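Local atomic coordinates of phosphatase YwpJ (PDB entry 1NRW), a protein that dephosphorylates phosphorylated five- and six-carbon sugars and nucleoside monophosphates in vitro, and FMN to a lesser extent, as a magnesium-dependent member of the HAD superfamily. Residues W96-N101 and N158-L163; K88-I93 and I170-I175. All blocks are in the same frame, centred on the assembly; numbering follows the deposited sequence.

Contact 1: residues W96-N101 and N158-L163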
loop_
_atom_site.group_PDB
_atom_site.type_symbol
_atom_site.label_atom_id
_atom_site.label_comp_id
_atom_site.label_asym_id
_atom_site.label_seq_id
_atom_site.Cartn_x
_atom_site.Cartn_y
_atom_site.Cartn_z
ATOM N N TRP A 96 7.536 -20.225 7.329
ATOM C CA TRP A 96 8.796 -19.628 7.764
ATOM C C TRP A 96 8.566 -18.431 8.692
ATOM O O TRP A 96 9.175 -18.341 9.761
ATOM C CB TRP A 96 9.627 -19.184 6.554
ATOM C CG TRP A 96 10.996 -18.691 6.938
ATOM C CD1 TRP A 96 12.062 -19.451 7.327
ATOM C CD2 TRP A 96 11.423 -17.324 7.033
ATOM N NE1 TRP A 96 13.125 -18.643 7.662
ATOM C CE2 TRP A 96 12.762 -17.334 7.490
ATOM C CE3 TRP A 96 10.806 -16.092 6.776
ATOM C CZ2 TRP A 96 13.492 -16.159 7.700
ATOM C CZ3 TRP A 96 11.536 -14.920 6.985
ATOM C CH2 TRP A 96 12.864 -14.966 7.443
ATOM N N LEU A 97 7.692 -17.511 8.287
ATOM C CA LEU A 97 7.413 -16.333 9.105
ATOM C C LEU A 97 6.904 -16.708 10.491
ATOM O O LEU A 97 7.331 -16.141 11.495
ATOM C CB LEU A 97 6.381 -15.430 8.418
ATOM C CG LEU A 97 6.851 -14.719 7.147
ATOM C CD1 LEU A 97 5.680 -13.996 6.490
ATOM C CD2 LEU A 97 7.961 -13.740 7.498
ATOM N N GLU A 98 5.987 -17.665 10.546
ATOM C CA GLU A 98 5.422 -18.078 11.821
ATOM C C GLU A 98 6.440 -18.814 12.687
ATOM O O GLU A 98 6.543 -18.555 13.882
ATOM C CB GLU A 98 4.186 -18.951 11.584
ATOM C CG GLU A 98 3.433 -19.329 12.847
ATOM C CD GLU A 98 2.099 -19.982 12.546
ATOM O OE1 GLU A 98 1.173 -19.272 12.095
ATOM O OE2 GLU A 98 1.981 -21.208 12.752
ATOM N N SER A 99 7.203 -19.718 12.084
ATOM C CA SER A 99 8.198 -20.476 12.838
ATOM C C SER A 99 9.330 -19.585 13.342
ATOM O O SER A 99 9.948 -19.881 14.367
ATOM C CB SER A 99 8.782 -21.604 11.980
ATOM O OG SER A 99 9.600 -21.104 10.936
ATOM N N GLU A 100 9.590 -18.490 12.631
ATOM C CA GLU A 100 10.660 -17.572 13.011
ATOM C C GLU A 100 10.208 -16.398 13.876
ATOM O O GLU A 100 10.953 -15.440 14.077
ATOM C CB GLU A 100 11.378 -17.050 11.766
ATOM C CG GLU A 100 12.345 -18.048 11.149
ATOM C CD GLU A 100 13.393 -18.525 12.140
ATOM O OE1 GLU A 100 13.962 -17.678 12.859
ATOM O OE2 GLU A 100 13.650 -19.746 12.195
ATOM N N ASN A 101 8.979 -16.467 14.368
ATOM C CA ASN A 101 8.445 -15.440 15.253
ATOM C C ASN A 101 8.260 -14.034 14.683
ATOM O O ASN A 101 8.447 -13.042 15.386
ATOM C CB ASN A 101 9.307 -15.377 16.513
ATOM C CG ASN A 101 9.486 -16.737 17.149
ATOM O OD1 ASN A 101 8.509 -17.392 17.512
ATOM N ND2 ASN A 101 10.735 -17.177 17.279
ATOM N N ASN A 158 -5.141 -19.305 14.550
ATOM C CA ASN A 158 -4.189 -19.817 15.529
ATOM C C ASN A 158 -2.869 -20.113 14.833
ATOM O O ASN A 158 -1.796 -19.934 15.409
ATOM C CB ASN A 158 -4.730 -21.096 16.178
ATOM C CG ASN A 158 -6.052 -20.877 16.890
ATOM O OD1 ASN A 158 -6.133 -20.114 17.853
ATOM N ND2 ASN A 158 -7.102 -21.545 16.415
ATOM N N SER A 159 -2.959 -20.565 13.586
ATOM C CA SER A 159 -1.782 -20.892 12.787
ATOM C C SER A 159 -2.086 -20.711 11.305
ATOM O O SER A 159 -3.232 -20.851 10.879
ATOM C CB SER A 159 -1.352 -22.337 13.040
ATOM O OG SER A 159 -0.232 -22.679 12.243
ATOM N N PHE A 160 -1.053 -20.405 10.527
ATOM C CA PHE A 160 -1.195 -20.205 9.085
ATOM C C PHE A 160 -1.766 -21.476 8.468
ATOM O O PHE A 160 -2.351 -21.452 7.388
ATOM C CB PHE A 160 0.173 -19.911 8.462
ATOM C CG PHE A 160 1.065 -21.119 8.364
ATOM C CD1 PHE A 160 1.147 -21.845 7.178
ATOM C CD2 PHE A 160 1.794 -21.555 9.467
ATOM C CE1 PHE A 160 1.941 -22.990 7.090
ATOM C CE2 PHE A 160 2.591 -22.699 9.392
ATOM C CZ PHE A 160 2.665 -23.419 8.202
ATOM N N GLN A 161 -1.577 -22.588 9.169
ATOM C CA GLN A 161 -2.051 -23.888 8.713
ATOM C C GLN A 161 -3.537 -23.851 8.365
ATOM O O GLN A 161 -3.976 -24.490 7.408
ATOM C CB GLN A 161 -1.819 -24.929 9.806
ATOM C CG GLN A 161 -1.647 -26.339 9.299
ATOM C CD GLN A 161 -0.214 -26.632 8.913
ATOM O OE1 GLN A 161 0.689 -26.589 9.754
ATOM N NE2 GLN A 161 0.005 -26.935 7.641
ATOM N N GLU A 162 -4.301 -23.091 9.143
ATOM C CA GLU A 162 -5.740 -22.972 8.944
ATOM C C GLU A 162 -6.126 -22.418 7.583
ATOM O O GLU A 162 -7.260 -22.595 7.138
ATOM C CB GLU A 162 -6.337 -22.079 10.024
ATOM C CG GLU A 162 -6.238 -22.651 11.421
ATOM C CD GLU A 162 -6.609 -21.634 12.476
ATOM O OE1 GLU A 162 -7.701 -21.037 12.373
ATOM O OE2 GLU A 162 -5.808 -21.432 13.408
ATOM N N LEU A 163 -5.193 -21.748 6.916
ATOM C CA LEU A 163 -5.494 -21.171 5.614
ATOM C C LEU A 163 -5.336 -22.181 4.477
ATOM O O LEU A 163 -5.608 -21.865 3.314
ATOM C CB LEU A 163 -4.593 -19.960 5.362
ATOM C CG LEU A 163 -4.668 -18.846 6.412
ATOM C CD1 LEU A 163 -3.731 -17.704 6.016
ATOM C CD2 LEU A 163 -6.101 -18.345 6.531
#
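E98, in the last turn of helix 87-99, reaches across to S159 and F160, where the chain turns into a short 3-10 segment. Its side chain carries nearly the whole contact. CB begins it, lying 4.1 Å from F160 CD2. From there CG runs anti to the backbone N (chi1 -174°) and the chain stays extended, which carries the carboxylate away from the helix to the edge of the F160 ring. CD sits near the plane of that ring, 3.5 Å from F160 CD2, with the carboxylate turned 66° from the ring plane.

The two oxygens then divide the work. E98 OE1 accepts the backbone N-H of F160 at 2.9 Å, bent to 150° at the hydrogen, on its syn side and somewhat out of the carboxylate plane; the hydroxyl of Y104 is a further partner of this oxygen. E98 OE2 uses its syn lone pair to take the hydroxyl of S159, with S159 OG 2.7 Å away, and also meets the ring edge 3.3 Å from F160 CD2. These three bonds, two at OE1 and one at OE2, should restrict rotation about the last torsion.

Behind this, E162 turns its carboxylate back to the start of its own segment. S159 N reaches E162 OE2 at 3.0 Å from above the carboxylate plane, which is likely to steady the serine. The F160 ring also packs edge-to-face on Y91, two helix turns back from E98.

On the other segment, N101 with its positive phi closes a Schellman motif. The arrangement is thus a helix C-terminus, ended in the classical way, whose last-turn glutamate binds the entry of a 3-10 turn at the periphery of the α/β cap domain.

Contact 2: residues K88-I93 and I170-I175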
loop_
_atom_site.group_PDB
_atom_site.type_symbol
_atom_site.label_atom_id
_atom_site.label_comp_id
_atom_site.label_asym_id
_atom_site.label_seq_id
_atom_site.Cartn_x
_atom_site.Cartn_y
_atom_site.Cartn_z
ATOM N N LYS A 88 1.718 -23.029 -2.905
ATOM C CA LYS A 88 2.832 -23.729 -2.279
ATOM C C LYS A 88 3.884 -22.737 -1.805
ATOM O O LYS A 88 4.508 -22.934 -0.762
ATOM C CB LYS A 88 3.440 -24.745 -3.246
ATOM C CG LYS A 88 2.583 -25.985 -3.401
ATOM C CD LYS A 88 3.238 -27.031 -4.285
ATOM C CE LYS A 88 2.467 -28.339 -4.217
ATOM N NZ LYS A 88 1.023 -28.137 -4.532
ATOM N N ARG A 89 4.074 -21.665 -2.566
ATOM C CA ARG A 89 5.034 -20.638 -2.189
ATOM C C ARG A 89 4.485 -19.877 -0.979
ATOM O O ARG A 89 5.233 -19.508 -0.078
ATOM C CB ARG A 89 5.277 -19.679 -3.361
ATOM C CG ARG A 89 6.065 -18.429 -2.996
ATOM C CD ARG A 89 7.415 -18.760 -2.380
ATOM N NE ARG A 89 8.517 -18.520 -3.305
ATOM C CZ ARG A 89 9.802 -18.627 -2.979
ATOM N NH1 ARG A 89 10.147 -18.974 -1.747
ATOM N NH2 ARG A 89 10.740 -18.369 -3.880
ATOM N N ALA A 90 3.174 -19.652 -0.959
ATOM C CA ALA A 90 2.546 -18.947 0.156
ATOM C C ALA A 90 2.700 -19.790 1.421
ATOM O O ALA A 90 2.994 -19.269 2.500
ATOM C CB ALA A 90 1.068 -18.696 -0.137
ATOM N N TYR A 91 2.503 -21.098 1.281
ATOM C CA TYR A 91 2.634 -22.002 2.419
ATOM C C TYR A 91 4.052 -21.904 2.970
ATOM O O TYR A 91 4.266 -21.810 4.179
ATOM C CB TYR A 91 2.363 -23.444 1.992
ATOM C CG TYR A 91 2.313 -24.416 3.150
ATOM C CD1 TYR A 91 1.115 -24.674 3.818
ATOM C CD2 TYR A 91 3.468 -25.062 3.592
ATOM C CE1 TYR A 91 1.066 -25.557 4.901
ATOM C CE2 TYR A 91 3.432 -25.945 4.674
ATOM C CZ TYR A 91 2.228 -26.186 5.321
ATOM O OH TYR A 91 2.191 -27.054 6.391
ATOM N N ASP A 92 5.017 -21.924 2.060
ATOM C CA ASP A 92 6.427 -21.848 2.404
ATOM C C ASP A 92 6.742 -20.568 3.178
ATOM O O ASP A 92 7.384 -20.603 4.226
ATOM C CB ASP A 92 7.257 -21.894 1.120
ATOM C CG ASP A 92 8.652 -22.425 1.346
ATOM O OD1 ASP A 92 9.395 -21.834 2.160
ATOM O OD2 ASP A 92 9.003 -23.442 0.705
ATOM N N ILE A 93 6.286 -19.439 2.648
ATOM C CA ILE A 93 6.521 -18.144 3.274
ATOM C C ILE A 93 5.899 -18.038 4.661
ATOM O O ILE A 93 6.558 -17.627 5.617
ATOM C CB ILE A 93 5.956 -17.002 2.397
ATOM C CG1 ILE A 93 6.691 -16.973 1.056
ATOM C CG2 ILE A 93 6.099 -15.668 3.116
ATOM C CD1 ILE A 93 6.079 -16.038 0.034
ATOM N N ILE A 170 -9.523 -19.609 -1.225
ATOM C CA ILE A 170 -8.783 -18.548 -0.548
ATOM C C ILE A 170 -7.548 -18.172 -1.361
ATOM O O ILE A 170 -6.633 -18.976 -1.535
ATOM C CB ILE A 170 -8.346 -18.975 0.872
ATOM C CG1 ILE A 170 -7.511 -17.863 1.516
ATOM C CG2 ILE A 170 -7.563 -20.272 0.809
ATOM C CD1 ILE A 170 -7.044 -18.171 2.928
ATOM N N ASP A 171 -7.536 -16.945 -1.866
ATOM C CA ASP A 171 -6.419 -16.463 -2.662
ATOM C C ASP A 171 -5.491 -15.614 -1.808
ATOM O O ASP A 171 -5.942 -14.848 -0.959
ATOM C CB ASP A 171 -6.929 -15.638 -3.846
ATOM C CG ASP A 171 -7.762 -16.462 -4.812
ATOM O OD1 ASP A 171 -7.247 -17.470 -5.339
ATOM O OD2 ASP A 171 -8.933 -16.098 -5.044
ATOM N N PHE A 172 -4.193 -15.766 -2.038
ATOM C CA PHE A 172 -3.174 -15.024 -1.305
ATOM C C PHE A 172 -2.659 -13.910 -2.209
ATOM O O PHE A 172 -2.096 -14.176 -3.267
ATOM C CB PHE A 172 -2.034 -15.969 -0.920
ATOM C CG PHE A 172 -2.464 -17.087 -0.007
ATOM C CD1 PHE A 172 -2.710 -16.844 1.339
ATOM C CD2 PHE A 172 -2.659 -18.374 -0.501
ATOM C CE1 PHE A 172 -3.146 -17.869 2.187
ATOM C CE2 PHE A 172 -3.096 -19.405 0.333
ATOM C CZ PHE A 172 -3.341 -19.152 1.682
ATOM N N TYR A 173 -2.852 -12.662 -1.786
ATOM C CA TYR A 173 -2.426 -11.521 -2.591
ATOM C C TYR A 173 -1.148 -10.841 -2.124
ATOM O O TYR A 173 -0.285 -10.512 -2.932
ATOM C CB TYR A 173 -3.532 -10.465 -2.640
ATOM C CG TYR A 173 -4.851 -10.959 -3.181
ATOM C CD1 TYR A 173 -4.914 -11.685 -4.372
ATOM C CD2 TYR A 173 -6.041 -10.685 -2.512
ATOM C CE1 TYR A 173 -6.137 -12.126 -4.880
ATOM C CE2 TYR A 173 -7.266 -11.119 -3.009
ATOM C CZ TYR A 173 -7.306 -11.839 -4.192
ATOM O OH TYR A 173 -8.519 -12.264 -4.684
ATOM N N ASN A 174 -1.035 -10.614 -0.820
ATOM C CA ASN A 174 0.127 -9.923 -0.280
ATOM C C ASN A 174 0.338 -10.424 1.140
ATOM O O ASN A 174 -0.627 -10.681 1.861
ATOM C CB ASN A 174 -0.152 -8.406 -0.299
ATOM C CG ASN A 174 1.084 -7.555 -0.024
ATOM O OD1 ASN A 174 2.205 -7.919 -0.374
ATOM N ND2 ASN A 174 0.867 -6.384 0.580
ATOM N N ILE A 175 1.598 -10.594 1.517
ATOM C CA ILE A 175 1.943 -11.052 2.856
ATOM C C ILE A 175 2.885 -10.041 3.485
ATOM O O ILE A 175 3.962 -9.761 2.949
ATOM C CB ILE A 175 2.638 -12.431 2.826
ATOM C CG1 ILE A 175 1.692 -13.475 2.226
ATOM C CG2 ILE A 175 3.040 -12.844 4.245
ATOM C CD1 ILE A 175 2.342 -14.840 1.985
#
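F172 lays one face of its ring against the methyl of A90 on helix 87-99. A90 CB stands 4.1 Å from the F172 ring centroid, 27° off the ring normal, a CH-pi contact over the face; its nearest ring atom is CD2, at 3.8 Å. CG anti to the carbonyl carbon (chi1 -62°) directs the ring to the helix, where its face meets A90. F164 meets the same phenyl group with its own ring at a shallow angle, and V106 of the adjoining strand also touches it.

Next come Y173 and N174, which together face F107 in a classic beta bulge. The extra residue shifts the alternation of the strand, so that I175, three positions after F172, points to the helix as F172 does. N174 turns to other business: its ND2 is hydrogen-bonded to E209 and to the backbone O of G45.

I175 completes the contact with the end of its longer branch, CD1 lying 4.0 Å from I93 CG2. L94 and L97 continue the helix surface on which I175 rests.

All four touching residues are buried and apolar. Between these segments, then, the hold is apolar packing plus one CH-pi contact, consistent with hydrophobic burial; no hydrogen bond sets the register here.

In the fold
Both contacts use helix 87-99 of the cap: contact 2 seats its first half on strand 172-178, while contact 1 ties its C-terminal end to the 158-163 turn. Contact 1 is nested in the loop that contact 2 closes, and their centres lie about 11 Å apart. They touch directly, with L163 O 3.6 Å from I170 CG2 and a probable hydrogen bond between Q161 NE2 and Y91 OH. Contact 1 is remote from the catalytic site; contact 2 is closer, the I175 side chain being about 11 Å from G45, a phosphate-binding residue.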